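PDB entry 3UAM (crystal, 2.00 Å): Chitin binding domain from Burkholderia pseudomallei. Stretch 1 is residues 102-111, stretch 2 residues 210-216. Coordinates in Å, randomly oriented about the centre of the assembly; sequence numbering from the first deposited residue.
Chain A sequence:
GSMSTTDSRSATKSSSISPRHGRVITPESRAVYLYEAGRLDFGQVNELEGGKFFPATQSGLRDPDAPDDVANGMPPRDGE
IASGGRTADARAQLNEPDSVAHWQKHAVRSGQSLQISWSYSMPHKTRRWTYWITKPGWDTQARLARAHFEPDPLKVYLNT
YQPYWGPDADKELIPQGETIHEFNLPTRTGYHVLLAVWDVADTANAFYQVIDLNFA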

# COMPACT_ATOMS: atom_id res chain seq x y z
N HIS A 102 5.14 8.15 17.04
CA HIS A 102 4.30 9.35 16.96
C HIS A 102 4.24 9.87 15.55
O HIS A 102 4.61 11.01 15.24
N TRP A 103 3.76 9.00 14.66
CA TRP A 103 3.73 9.29 13.23
C TRP A 103 2.98 10.55 12.94
O TRP A 103 1.98 10.84 13.59
N GLN A 104 3.45 11.31 11.94
CA GLN A 104 2.75 12.51 11.50
C GLN A 104 1.48 12.02 10.84
O GLN A 104 1.52 11.08 10.04
N LYS A 105 0.35 12.64 11.18
CA LYS A 105 -0.96 12.17 10.75
C LYS A 105 -1.71 13.25 9.99
O LYS A 105 -1.77 14.39 10.44
N HIS A 106 -2.28 12.91 8.86
CA HIS A 106 -3.07 13.86 8.07
C HIS A 106 -4.40 14.14 8.72
O HIS A 106 -5.17 13.20 9.03
N ALA A 107 -4.71 15.42 8.92
CA ALA A 107 -5.99 15.83 9.51
C ALA A 107 -7.10 15.55 8.51
O ALA A 107 -7.12 16.15 7.44
N VAL A 108 -8.00 14.61 8.82
CA VAL A 108 -9.11 14.28 7.91
C VAL A 108 -10.45 14.21 8.66
O VAL A 108 -10.49 14.30 9.89
N ARG A 109 -11.52 14.06 7.89
CA ARG A 109 -12.89 14.01 8.41
C ARG A 109 -13.68 12.87 7.77
O ARG A 109 -13.46 12.51 6.60
N SER A 110 -14.60 12.30 8.55
CA SER A 110 -15.52 11.29 8.03
C SER A 110 -16.20 11.78 6.75
O SER A 110 -16.64 12.93 6.68
N GLY A 111 -16.25 10.92 5.74
CA GLY A 111 -16.92 11.22 4.47
C GLY A 111 -16.08 11.98 3.44
O GLY A 111 -16.40 11.98 2.24
N VAL A 210 1.59 2.70 3.63
CA VAL A 210 0.81 3.14 4.78
C VAL A 210 0.72 4.67 4.84
O VAL A 210 1.69 5.37 4.62
N ILE A 211 -0.50 5.16 5.11
CA ILE A 211 -0.80 6.57 5.21
C ILE A 211 -1.50 6.77 6.53
O ILE A 211 -2.49 6.07 6.83
N ASP A 212 -0.98 7.70 7.32
CA ASP A 212 -1.44 7.89 8.67
C ASP A 212 -2.44 9.04 8.72
O ASP A 212 -2.15 10.12 8.23
N LEU A 213 -3.60 8.79 9.32
CA LEU A 213 -4.74 9.70 9.32
C LEU A 213 -5.22 10.00 10.74
O LEU A 213 -5.21 9.13 11.61
N ASN A 214 -5.66 11.24 10.95
CA ASN A 214 -6.30 11.64 12.18
C ASN A 214 -7.68 12.23 11.87
O ASN A 214 -7.79 13.32 11.33
N PHE A 215 -8.71 11.47 12.22
CA PHE A 215 -10.08 11.86 11.93
C PHE A 215 -10.58 12.72 13.06
O PHE A 215 -10.43 12.36 14.23
N ALA A 216 -11.16 13.85 12.71
CA ALA A 216 -11.87 14.69 13.67
C ALA A 216 -12.88 13.82 14.49
O ALA A 216 -13.50 12.87 13.97
OXT ALA A 216 -13.07 14.02 15.69

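The most distinctive packing feature is a CH-pi contact on the sheet face shared by His106, Val108, Leu213 and Phe215: Val108 CG2 lies 3.7 Å from the centroid of the Phe215 ring, 6° off its normal. The m rotamer of Val108 (chi1 -67°) and the chi1 of -80° in Phe215 accompany this arrangement, and the same methyl, CG2, reaches Leu213 CB at 3.9 Å. Leu213 (m, t) in turn sets CD2 4.0 Å from CB of His106, whose m rotamer (chi1 -63°) places ring atom CD2 3.8 Å from CG2 of Ile211. Beyond the strand, Ser110 N approaches the edge of the Phe215 ring, 3.7 Å from CD2.

Ala107 and Asn214 occupy the opposite face, where Asn214 CB lies 3.9 Å from Lys105 CB; Asn214 is a t rotamer. The Lys105 side chain then leads away, and its NZ donates a hydrogen bond to Trp103 O (2.6 Å).

Buried Asp212 (m) points toward stretch 1, with OD2 3.4 Å from Trp103 CB. Water 1 links the stretches here, donating to Asp212 OD2 (2.6 Å) and to Gln104 O (2.7 Å). At the C-terminus, water 2 accepts from Ser110 N (3.0 Å) and donates to Ala216 O (2.6 Å), while Ala216 CB meets Arg109 NH1 at 3.7 Å.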

# COMPACT_ATOMS: atom_id res chain seq x y z
CB HIS A 102 4.81 10.39 17.94
CG HIS A 102 4.96 9.84 19.34
ND1 HIS A 102 3.90 9.50 20.09
CD2 HIS A 102 6.10 9.51 20.07
CE1 HIS A 102 4.33 8.98 21.27
NE2 HIS A 102 5.68 9.01 21.27
CB TRP A 103 3.10 8.16 12.47
CG TRP A 103 3.81 6.86 12.66
CD1 TRP A 103 3.36 5.73 13.30
CD2 TRP A 103 5.17 6.53 12.22
NE1 TRP A 103 4.30 4.74 13.26
CE2 TRP A 103 5.41 5.16 12.63
CE3 TRP A 103 6.14 7.20 11.52
CZ2 TRP A 103 6.58 4.50 12.35
CZ3 TRP A 103 7.34 6.54 11.25
CH2 TRP A 103 7.56 5.22 11.66
CB GLN A 104 3.58 13.29 10.49
CG GLN A 104 4.85 13.92 11.01
CD GLN A 104 5.68 14.52 9.88
OE1 GLN A 104 6.76 14.03 9.56
NE2 GLN A 104 5.14 15.55 9.23
CB LYS A 105 -1.78 11.75 11.97
CG LYS A 105 -1.19 10.60 12.78
CD LYS A 105 -1.80 10.49 14.16
CE LYS A 105 -1.07 9.48 15.04
NZ LYS A 105 0.35 9.80 15.37
CB HIS A 106 -3.30 13.33 6.65
CG HIS A 106 -2.03 13.14 5.87
ND1 HIS A 106 -1.40 14.16 5.28
CD2 HIS A 106 -1.25 12.00 5.63
CE1 HIS A 106 -0.28 13.71 4.68
NE2 HIS A 106 -0.19 12.38 4.89
CB ALA A 107 -5.97 17.32 9.89
CB VAL A 108 -8.86 12.98 7.12
CG1 VAL A 108 -7.70 13.16 6.14
CG2 VAL A 108 -8.61 11.80 8.07
CB ARG A 109 -13.60 15.32 8.09
CG ARG A 109 -12.95 16.55 8.69
CD ARG A 109 -13.75 17.80 8.31
NE ARG A 109 -15.03 17.80 8.99
CZ ARG A 109 -15.22 18.17 10.26
NH1 ARG A 109 -14.22 18.58 11.00
NH2 ARG A 109 -16.43 18.12 10.78
CB SER A 110 -16.57 10.97 9.08
OG SER A 110 -15.95 10.43 10.24
CB VAL A 210 1.41 2.53 6.08
CG1 VAL A 210 1.00 3.31 7.31
CG2 VAL A 210 0.97 1.09 6.19
CB ILE A 211 -1.77 7.06 4.10
CG1 ILE A 211 -1.22 6.72 2.73
CG2 ILE A 211 -1.99 8.56 4.22
CD1 ILE A 211 -2.23 6.80 1.61
CB ASP A 212 -0.27 8.20 9.59
CG ASP A 212 0.64 7.00 9.80
OD1 ASP A 212 0.17 5.95 10.35
OD2 ASP A 212 1.84 7.13 9.43
CB LEU A 213 -5.90 9.07 8.54
CG LEU A 213 -5.62 8.61 7.10
CD1 LEU A 213 -6.89 8.00 6.50
CD2 LEU A 213 -5.09 9.74 6.22
CB ASN A 214 -5.47 12.69 12.93
CG ASN A 214 -5.95 12.85 14.36
OD1 ASN A 214 -6.17 11.87 15.06
ND2 ASN A 214 -6.08 14.09 14.81
CB PHE A 215 -10.99 10.63 11.82
CG PHE A 215 -10.89 9.90 10.50
CD1 PHE A 215 -9.88 8.99 10.26
CD2 PHE A 215 -11.87 10.06 9.53
CE1 PHE A 215 -9.81 8.28 9.09
CE2 PHE A 215 -11.81 9.36 8.33
CZ PHE A 215 -10.79 8.46 8.12
CB ALA A 216 -12.59 15.84 12.95
O HOH W 1 2.97 9.37 8.60
O HOH W 2 -14.07 12.50 11.46